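Local coordinates for putative hydrolase (Chloroflexus aurantiacus J-10-fl, PDB 3CMN), which is probably a zincin-like metallopeptidase of clan MA, a putative hydrolase of largely helical fold whose substrate is not established, at residues Asp78-Trp82 and Tyr157-Asn162; Tyr133-Arg137 and Leu300-Val304. All blocks are in the same frame, centred on the assembly; numbering follows the deposited sequence.

Contact 1 (Asp78-Trp82 and Tyr157-Asn162); sequences DRREW and YFVEPN
Here two adjacent parallel strands, 73-76 and 155-158, each lead through a short connection into a helix, bringing the helix starts together, with Asp-78 and Val-159 at N-cap positions and their CA atoms 5.5 Å apart. Asp-78, extended (phi/psi -107/-178) with a p chi1, caps helix 79-92 in a capping box with Glu-81: its OD2 accepts from Arg-80 N at 2.7 Å, its OD1, less surely placed, from Glu-81 N at 3.0 Å, and Asp-78 N returns a bond to Glu-81 OE1 at 3.1 Å. With CB turned away, Asp-78 meets the other helix start mainly through its backbone, CA lying 3.8 Å from Pro-161 CG and O 4.0 Å from Val-159 CG1. Val-159, centre of an inverse gamma turn (-88/74), points its side chain into the gap. Arg-79, nearly fully extended (m, t, t), spans to Asn-162 OD1, a hydrogen-bond acceptor from NE at 2.9 Å and NH2 at 3.3 Å; Asn-162 ND2 hydrogen-bonds Val-138 O and, probably, Ala-135 O. One helical turn beyond the cap, Trp-82 (chi1 t) lays its indole beside Val-159, with CD1 3.7 Å from CG2, and obliquely to the Tyr-157 ring, planes at 71°. Tyr-157 lies near, without touching, an HExxH pattern (His-184, Glu-185, His-188), metal-free here but consistent with a zincin-like family. The closest carbons of the aromatic pair are Trp-82 CD1 and Tyr-157 CE1, 3.5 Å apart.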
loop_
_atom_site.group_PDB
_atom_site.type_symbol
_atom_site.label_atom_id
_atom_site.label_comp_id
_atom_site.label_asym_id
_atom_site.label_seq_id
_atom_site.Cartn_x
_atom_site.Cartn_y
_atom_site.Cartn_z
ATOM N N ASP A 78 10.888 -11.666 -8.496
ATOM C CA ASP A 78 10.062 -12.689 -9.126
ATOM C C ASP A 78 9.254 -13.064 -7.875
ATOM O O ASP A 78 9.462 -12.466 -6.809
ATOM C CB ASP A 78 10.880 -13.888 -9.615
ATOM C CG ASP A 78 11.388 -14.747 -8.482
ATOM O OD1 ASP A 78 12.296 -14.304 -7.764
ATOM O OD2 ASP A 78 10.868 -15.870 -8.294
ATOM N N ARG A 79 8.357 -14.038 -7.976
ATOM C CA ARG A 79 7.532 -14.409 -6.825
ATOM C C ARG A 79 8.312 -15.039 -5.676
ATOM O O ARG A 79 7.966 -14.854 -4.513
ATOM C CB ARG A 79 6.404 -15.345 -7.268
ATOM C CG ARG A 79 5.443 -14.684 -8.243
ATOM C CD ARG A 79 4.399 -15.648 -8.748
ATOM N NE ARG A 79 3.586 -15.028 -9.787
ATOM C CZ ARG A 79 2.834 -15.706 -10.645
ATOM N NH1 ARG A 79 2.798 -17.027 -10.585
ATOM N NH2 ARG A 79 2.129 -15.064 -11.559
ATOM N N ARG A 80 9.368 -15.773 -6.002
ATOM C CA ARG A 80 10.174 -16.413 -4.977
ATOM C C ARG A 80 10.923 -15.359 -4.162
ATOM O O ARG A 80 10.975 -15.426 -2.928
ATOM C CB ARG A 80 11.166 -17.381 -5.617
ATOM C CG ARG A 80 12.018 -18.119 -4.612
ATOM C CD ARG A 80 12.967 -19.079 -5.286
ATOM N NE ARG A 80 13.563 -19.983 -4.307
ATOM C CZ ARG A 80 14.617 -19.696 -3.548
ATOM N NH1 ARG A 80 15.225 -18.519 -3.646
ATOM N NH2 ARG A 80 15.055 -20.598 -2.681
ATOM N N GLU A 81 11.505 -14.386 -4.854
ATOM C CA GLU A 81 12.231 -13.328 -4.167
ATOM C C GLU A 81 11.277 -12.481 -3.339
ATOM O O GLU A 81 11.621 -12.044 -2.244
ATOM C CB GLU A 81 12.991 -12.463 -5.167
ATOM C CG GLU A 81 14.058 -13.234 -5.927
ATOM C CD GLU A 81 14.701 -12.411 -7.017
ATOM O OE1 GLU A 81 13.954 -11.767 -7.793
ATOM O OE2 GLU A 81 15.948 -12.411 -7.107
ATOM N N TRP A 82 10.072 -12.257 -3.846
ATOM C CA TRP A 82 9.125 -11.474 -3.078
ATOM C C TRP A 82 8.855 -12.183 -1.746
ATOM O O TRP A 82 8.809 -11.545 -0.693
ATOM C CB TRP A 82 7.810 -11.282 -3.844
ATOM C CG TRP A 82 6.819 -10.477 -3.069
ATOM C CD1 TRP A 82 6.801 -9.120 -2.918
ATOM C CD2 TRP A 82 5.748 -10.986 -2.262
ATOM N NE1 TRP A 82 5.787 -8.754 -2.066
ATOM C CE2 TRP A 82 5.125 -9.877 -1.647
ATOM C CE3 TRP A 82 5.254 -12.271 -1.999
ATOM C CZ2 TRP A 82 4.030 -10.012 -0.779
ATOM C CZ3 TRP A 82 4.165 -12.411 -1.139
ATOM C CH2 TRP A 82 3.565 -11.281 -0.537
ATOM N N TYR A 157 10.932 -2.090 -4.743
ATOM C CA TYR A 157 10.982 -3.328 -5.519
ATOM C C TYR A 157 9.720 -3.445 -6.340
ATOM O O TYR A 157 8.692 -2.864 -6.007
ATOM C CB TYR A 157 11.174 -4.576 -4.629
ATOM C CG TYR A 157 10.045 -4.909 -3.659
ATOM C CD1 TYR A 157 8.811 -5.388 -4.120
ATOM C CD2 TYR A 157 10.230 -4.779 -2.274
ATOM C CE1 TYR A 157 7.787 -5.730 -3.225
ATOM C CE2 TYR A 157 9.209 -5.123 -1.369
ATOM C CZ TYR A 157 7.993 -5.593 -1.850
ATOM O OH TYR A 157 6.972 -5.900 -0.970
ATOM N N PHE A 158 9.821 -4.186 -7.431
ATOM C CA PHE A 158 8.706 -4.398 -8.333
ATOM C C PHE A 158 8.684 -5.879 -8.654
ATOM O O PHE A 158 9.716 -6.451 -8.982
ATOM C CB PHE A 158 8.909 -3.579 -9.619
ATOM C CG PHE A 158 9.137 -2.104 -9.371
ATOM C CD1 PHE A 158 10.388 -1.626 -9.006
ATOM C CD2 PHE A 158 8.079 -1.198 -9.458
ATOM C CE1 PHE A 158 10.586 -0.264 -8.727
ATOM C CE2 PHE A 158 8.261 0.162 -9.181
ATOM C CZ PHE A 158 9.520 0.629 -8.814
ATOM N N VAL A 159 7.536 -6.505 -8.500
ATOM C CA VAL A 159 7.426 -7.903 -8.898
ATOM C C VAL A 159 7.048 -8.021 -10.370
ATOM O O VAL A 159 5.900 -8.253 -10.698
ATOM C CB VAL A 159 6.408 -8.659 -8.025
ATOM C CG1 VAL A 159 6.560 -10.161 -8.209
ATOM C CG2 VAL A 159 6.570 -8.273 -6.563
ATOM N N GLU A 160 8.005 -7.742 -11.248
ATOM C CA GLU A 160 7.833 -7.604 -12.689
ATOM C C GLU A 160 6.959 -8.720 -13.248
ATOM O O GLU A 160 6.174 -8.431 -14.181
ATOM C CB GLU A 160 9.191 -7.584 -13.392
ATOM C CG GLU A 160 9.309 -6.532 -14.483
ATOM C CD GLU A 160 8.658 -6.963 -15.783
ATOM O OE1 GLU A 160 8.746 -8.162 -16.121
ATOM O OE2 GLU A 160 8.060 -6.103 -16.462
ATOM N N PRO A 161 7.091 -9.969 -12.837
ATOM C CA PRO A 161 6.270 -11.031 -13.428
ATOM C C PRO A 161 4.778 -10.753 -13.348
ATOM O O PRO A 161 4.066 -10.914 -14.337
ATOM C CB PRO A 161 6.682 -12.273 -12.637
ATOM C CG PRO A 161 8.136 -11.998 -12.312
ATOM C CD PRO A 161 8.100 -10.528 -11.913
ATOM N N ASN A 162 4.307 -10.334 -12.175
ATOM C CA ASN A 162 2.885 -10.042 -12.001
ATOM C C ASN A 162 2.521 -8.740 -12.710
ATOM O O ASN A 162 1.413 -8.591 -13.221
ATOM C CB ASN A 162 2.520 -9.958 -10.513
ATOM C CG ASN A 162 2.859 -11.231 -9.759
ATOM O OD1 ASN A 162 3.230 -12.240 -10.364
ATOM N ND2 ASN A 162 2.740 -11.190 -8.430
#

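Contact 2 (Tyr133-Arg137 and Leu300-Val304); sequences YLAQR and LDQMV
The end of one helix can pack on the flank of another, as where 133-137, at the end of helix 120-135, meets the regular helical turn 300-304 (Val-304 N to Leu-300 O, 3.1 Å). The chain leaves the first helix in a tight turn, Gln-136 N bonding Tyr-133 O (3.1 Å) and Arg-137 N bonding Leu-134 O (3.0 Å). The CA atoms of Leu-134 and Leu-300 are the closest, 7.8 Å apart. Leu-300 (m, t) pushes into a hollow lined by Tyr-133, Leu-134 and Arg-137. Its CD2 meets the Tyr-133 ring edge at CE2, 4.0 Å away; its CD1 lies over one face of the Arg-137 guanidinium, 3.5 Å from CZ; and its CB rests 4.0 Å from Leu-134 CD2. Arg-137 NH1 donates to Tyr-133 OH at 3.1 Å, closing the rim. In return Leu-134 (m, t) rests CD1 against Met-303 CE, at 3.9 Å, and Val-304 CG2, at 4.1 Å. This largely apolar joint sets the end of helix 120-135 on the side of helix 283-307 in a mostly helical protein.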
loop_
_atom_site.group_PDB
_atom_site.type_symbol
_atom_site.label_atom_id
_atom_site.label_comp_id
_atom_site.label_asym_id
_atom_site.label_seq_id
_atom_site.Cartn_x
_atom_site.Cartn_y
_atom_site.Cartn_z
ATOM N N TYR A 133 -0.555 -17.324 -2.403
ATOM C CA TYR A 133 -1.554 -16.760 -3.279
ATOM C C TYR A 133 -1.257 -15.275 -3.488
ATOM O O TYR A 133 -1.339 -14.771 -4.605
ATOM C CB TYR A 133 -2.944 -16.921 -2.674
ATOM C CG TYR A 133 -4.011 -16.317 -3.539
ATOM C CD1 TYR A 133 -4.387 -16.923 -4.737
ATOM C CD2 TYR A 133 -4.603 -15.104 -3.196
ATOM C CE1 TYR A 133 -5.325 -16.332 -5.577
ATOM C CE2 TYR A 133 -5.538 -14.502 -4.025
ATOM C CZ TYR A 133 -5.895 -15.120 -5.217
ATOM O OH TYR A 133 -6.808 -14.525 -6.063
ATOM N N LEU A 134 -0.930 -14.579 -2.400
ATOM C CA LEU A 134 -0.602 -13.159 -2.461
ATOM C C LEU A 134 0.590 -12.938 -3.386
ATOM O O LEU A 134 0.622 -11.964 -4.128
ATOM C CB LEU A 134 -0.282 -12.624 -1.062
ATOM C CG LEU A 134 -1.478 -12.384 -0.133
ATOM C CD1 LEU A 134 -0.971 -11.965 1.236
ATOM C CD2 LEU A 134 -2.416 -11.309 -0.721
ATOM N N ALA A 135 1.546 -13.867 -3.356
ATOM C CA ALA A 135 2.741 -13.777 -4.190
ATOM C C ALA A 135 2.477 -13.723 -5.703
ATOM O O ALA A 135 3.309 -13.224 -6.465
ATOM C CB ALA A 135 3.699 -14.922 -3.869
ATOM N N GLN A 136 1.334 -14.223 -6.151
ATOM C CA GLN A 136 1.044 -14.181 -7.580
ATOM C C GLN A 136 0.154 -13.022 -7.958
ATOM O O GLN A 136 -0.287 -12.907 -9.097
ATOM C CB GLN A 136 0.392 -15.475 -8.054
ATOM C CG GLN A 136 -0.325 -16.267 -7.017
ATOM C CD GLN A 136 -0.995 -17.483 -7.613
ATOM O OE1 GLN A 136 -1.980 -17.364 -8.349
ATOM N NE2 GLN A 136 -0.460 -18.666 -7.314
ATOM N N ARG A 137 -0.093 -12.146 -6.995
ATOM C CA ARG A 137 -0.949 -11.013 -7.246
ATOM C C ARG A 137 -0.306 -9.678 -6.890
ATOM O O ARG A 137 -0.604 -8.657 -7.507
ATOM C CB ARG A 137 -2.260 -11.227 -6.498
ATOM C CG ARG A 137 -2.925 -12.552 -6.883
ATOM C CD ARG A 137 -4.402 -12.472 -6.658
ATOM N NE ARG A 137 -4.861 -11.141 -7.039
ATOM C CZ ARG A 137 -6.080 -10.661 -6.807
ATOM N NH1 ARG A 137 -6.999 -11.404 -6.186
ATOM N NH2 ARG A 137 -6.373 -9.421 -7.183
ATOM N N LEU A 300 -7.700 -7.854 -0.650
ATOM C CA LEU A 300 -6.585 -8.644 -0.148
ATOM C C LEU A 300 -5.838 -7.910 0.967
ATOM O O LEU A 300 -5.307 -8.537 1.885
ATOM C CB LEU A 300 -5.629 -8.996 -1.293
ATOM C CG LEU A 300 -6.188 -9.838 -2.456
ATOM C CD1 LEU A 300 -5.153 -9.887 -3.571
ATOM C CD2 LEU A 300 -6.544 -11.259 -1.993
ATOM N N ASP A 301 -5.790 -6.584 0.892
ATOM C CA ASP A 301 -5.125 -5.807 1.934
ATOM C C ASP A 301 -5.931 -5.963 3.225
ATOM O O ASP A 301 -5.388 -6.063 4.321
ATOM C CB ASP A 301 -5.034 -4.336 1.532
ATOM C CG ASP A 301 -4.124 -3.542 2.443
ATOM O OD1 ASP A 301 -3.202 -4.136 3.050
ATOM O OD2 ASP A 301 -4.319 -2.315 2.542
ATOM N N GLN A 302 -7.242 -5.997 3.076
ATOM C CA GLN A 302 -8.126 -6.169 4.208
ATOM C C GLN A 302 -7.970 -7.584 4.782
ATOM O O GLN A 302 -7.904 -7.773 6.005
ATOM C CB GLN A 302 -9.554 -5.954 3.751
ATOM C CG GLN A 302 -10.556 -6.079 4.851
ATOM C CD GLN A 302 -11.948 -5.862 4.338
ATOM O OE1 GLN A 302 -12.819 -6.705 4.518
ATOM N NE2 GLN A 302 -12.166 -4.732 3.679
ATOM N N MET A 303 -7.923 -8.564 3.877
ATOM C CA MET A 303 -7.754 -9.974 4.220
ATOM C C MET A 303 -6.551 -10.152 5.139
ATOM O O MET A 303 -6.615 -10.904 6.115
ATOM C CB MET A 303 -7.559 -10.804 2.936
ATOM C CG MET A 303 -7.316 -12.322 3.116
ATOM S SD MET A 303 -5.687 -12.877 3.727
ATOM C CE MET A 303 -4.671 -12.692 2.281
ATOM N N VAL A 304 -5.456 -9.463 4.826
ATOM C CA VAL A 304 -4.248 -9.560 5.638
ATOM C C VAL A 304 -4.479 -9.015 7.050
ATOM O O VAL A 304 -3.908 -9.523 8.009
ATOM C CB VAL A 304 -3.057 -8.806 4.990
ATOM C CG1 VAL A 304 -1.780 -9.114 5.741
ATOM C CG2 VAL A 304 -2.908 -9.207 3.539
#

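In the fold
From the N terminus, the chain passes through strand 73-76 into helix 79-92, then reaches 133-137 at the end of helix 120-135 before strand 155-158 brings 157-162 back against 78-82, closing contact 1. Only much later does helix 283-307 return to 133-137, closing contact 2 across 162 intervening residues. The two loops therefore cross rather than nest, since 133-137 lies inside the first and 157-162 inside the second. They touch: Asn-162 ND2 probably hydrogen-bonds Ala-135 O at 2.9 Å, and Leu-134 packs on Trp-82 as well as on helix 283-307. The end of helix 120-135 thus ties the starts of helices 79-92 and 160-169, which follow the two strands, to helix 283-307.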